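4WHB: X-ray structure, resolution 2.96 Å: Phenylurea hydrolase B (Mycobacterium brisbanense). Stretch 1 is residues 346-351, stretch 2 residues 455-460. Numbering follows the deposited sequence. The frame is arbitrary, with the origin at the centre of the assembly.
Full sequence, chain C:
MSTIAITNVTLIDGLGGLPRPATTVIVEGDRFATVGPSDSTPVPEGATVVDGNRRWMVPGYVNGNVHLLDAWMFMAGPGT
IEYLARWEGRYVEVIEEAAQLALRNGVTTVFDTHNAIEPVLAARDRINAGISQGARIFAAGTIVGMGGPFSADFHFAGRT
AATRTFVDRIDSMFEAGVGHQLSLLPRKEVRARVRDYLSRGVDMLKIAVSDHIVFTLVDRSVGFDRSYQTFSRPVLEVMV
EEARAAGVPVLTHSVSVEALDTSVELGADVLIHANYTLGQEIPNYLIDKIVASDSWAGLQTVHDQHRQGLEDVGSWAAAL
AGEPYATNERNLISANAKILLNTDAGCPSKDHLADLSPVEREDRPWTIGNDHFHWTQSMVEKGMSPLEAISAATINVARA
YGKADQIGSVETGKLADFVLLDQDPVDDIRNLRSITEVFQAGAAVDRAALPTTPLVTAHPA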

# COMPACT_ATOMS: atom_id res chain seq x y z
N GLY C 346 0.56 -10.72 27.01
CA GLY C 346 -0.73 -10.10 27.19
C GLY C 346 -1.88 -11.01 26.82
O GLY C 346 -1.73 -12.21 26.73
N CYS C 347 -3.05 -10.41 26.65
CA CYS C 347 -4.28 -11.11 26.39
C CYS C 347 -4.95 -10.60 25.08
O CYS C 347 -5.70 -9.65 25.11
N PRO C 348 -4.65 -11.26 23.95
CA PRO C 348 -5.01 -10.84 22.59
C PRO C 348 -6.47 -11.03 22.24
O PRO C 348 -7.18 -11.77 22.92
N SER C 349 -6.92 -10.35 21.18
CA SER C 349 -8.27 -10.51 20.66
C SER C 349 -8.45 -11.94 20.17
O SER C 349 -7.52 -12.56 19.63
N LYS C 350 -9.69 -12.43 20.32
CA LYS C 350 -10.01 -13.83 19.98
C LYS C 350 -9.85 -14.12 18.51
O LYS C 350 -9.63 -15.23 18.14
N ASP C 351 -9.93 -13.11 17.67
CA ASP C 351 -9.78 -13.26 16.24
C ASP C 351 -8.36 -13.48 15.82
O ASP C 351 -8.10 -14.19 14.87
N LEU C 455 -14.37 -10.04 29.32
CA LEU C 455 -14.47 -8.92 28.38
C LEU C 455 -13.83 -9.29 27.06
O LEU C 455 -14.52 -9.61 26.12
N VAL C 456 -12.51 -9.31 27.02
CA VAL C 456 -11.78 -9.59 25.79
C VAL C 456 -11.84 -11.06 25.42
O VAL C 456 -11.41 -11.46 24.35
N THR C 457 -12.38 -11.87 26.31
CA THR C 457 -12.60 -13.29 26.02
C THR C 457 -14.05 -13.54 25.55
O THR C 457 -14.55 -14.68 25.50
N ALA C 458 -14.74 -12.46 25.21
CA ALA C 458 -16.11 -12.53 24.72
C ALA C 458 -16.15 -12.73 23.21
O ALA C 458 -15.93 -11.78 22.42
N HIS C 459 -16.45 -13.99 22.84
CA HIS C 459 -16.79 -14.37 21.45
C HIS C 459 -17.89 -15.45 21.51
O HIS C 459 -17.65 -16.48 22.12
N PRO C 460 -19.08 -15.23 20.86
CA PRO C 460 -19.27 -13.98 20.11
C PRO C 460 -20.17 -13.01 20.88
O PRO C 460 -21.09 -12.39 20.29

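Which side chain does most to join the two stretches? It is K350, whose CA-to-CB bond points toward the second stretch and which loses more surface to the contact than any other residue here. Its chain is far from an idealised extended form: chi1 is -21° and chi2 is 110°, both between wells, while chi3 is t at -159° and chi4 is p at 75°. After the first two bends the chain runs along the turn formed by L455 to A458, and the p setting of chi4 folds the amino end back toward V456. At 2.96 Å resolution, off-well angles in a long lysine deserve some caution, but the path itself places the aliphatic carbons against the backbone of the other stretch.

What does the lysine meet along that path? Near its root, CB lies 3.3 Å from CD2 of H459, with the imidazole ring set obliquely to it. Farther out, CE of K350 comes within 2.9 Å of the carbonyl O of A458 and 3.1 Å of the carbonyl O of V456, so the carbon next to the charged nitrogen sits close to two backbone oxygens. These approaches are tighter than ordinary van der Waals contacts and, with chi1 and chi2 off-well, suggest that the modelled path of the lysine is approximate. NZ of K350 is also 3.1 Å from O of V456, a separation at which the charge and the carbonyl dipole should attract, although the geometry leaves open whether a hydrogen bond forms. V456 and A458, whose carbonyl oxygens lie near CE, belong to a type I turn from L455 to A458.

How does V456 fill the space beside the lysine? Its CA-to-CB bond points sideways, and chi1 is t at -155°, a setting that puts CG1 next to the first stretch. That methyl lies 4.1 Å from O of C347, 4.1 Å from O of P348 and 4.4 Å from CA of S349, so a single branch touches three consecutive residues through their backbone atoms. It also reaches the end of the lysine, with CG1 of V456 3.9 Å from NZ of K350. These are van der Waals contacts, and they belong to a buried residue with much of its surface covered by the first stretch.

Which side chains point in without dominating, and which turn away? C347 points toward the second stretch with chi1 t at 176°, yet its thiol stays at the margin of contact, and its carbonyl makes the closer approach to V456. H459 also points toward its partner, and its chi1 of 45° (p) with chi2 of 6° brings the ring beside the root of K350 while the residue remains exposed. P348 and S349 point away, the serine with chi1 p at 60°, so their contacts with V456 are made by main-chain atoms. T457 and A458 likewise point away, and A458 takes part through its carbonyl. The junction therefore rests chiefly on one bent lysine and one valine methyl, each packed largely against backbone.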

# COMPACT_ATOMS: atom_id res chain seq x y z
CB CYS C 347 -5.18 -10.91 27.57
SG CYS C 347 -6.77 -11.63 27.28
CB PRO C 348 -4.17 -11.77 21.71
CG PRO C 348 -4.05 -13.01 22.53
CD PRO C 348 -3.95 -12.56 23.94
CB SER C 349 -8.58 -9.50 19.55
OG SER C 349 -7.71 -9.64 18.46
CB LYS C 350 -11.42 -14.13 20.45
CG LYS C 350 -11.92 -13.16 21.57
CD LYS C 350 -13.00 -12.22 21.04
CE LYS C 350 -13.17 -10.96 21.86
NZ LYS C 350 -12.08 -9.97 21.66
CB ASP C 351 -10.34 -12.01 15.51
CG ASP C 351 -11.81 -11.96 15.52
OD1 ASP C 351 -12.44 -12.76 16.25
OD2 ASP C 351 -12.27 -11.14 14.75
CB LEU C 455 -13.80 -7.66 28.94
CG LEU C 455 -14.64 -6.55 29.62
CD1 LEU C 455 -15.32 -7.06 30.86
CD2 LEU C 455 -13.79 -5.34 29.97
CB VAL C 456 -10.29 -9.17 25.89
CG1 VAL C 456 -9.70 -8.90 24.53
CG2 VAL C 456 -10.12 -7.93 26.75
CB THR C 457 -12.33 -14.16 27.26
OG1 THR C 457 -11.44 -13.48 28.17
CG2 THR C 457 -11.76 -15.52 26.81
CB ALA C 458 -16.85 -11.25 25.06
CB HIS C 459 -15.58 -14.96 20.69
CG HIS C 459 -14.79 -15.97 21.49
ND1 HIS C 459 -15.00 -16.53 22.70
CD2 HIS C 459 -13.63 -16.54 21.02
CE1 HIS C 459 -13.97 -17.40 22.94
NE2 HIS C 459 -13.14 -17.38 21.91
CB PRO C 460 -20.03 -14.47 18.88
CG PRO C 460 -20.99 -15.48 19.48
CD PRO C 460 -20.27 -16.11 20.65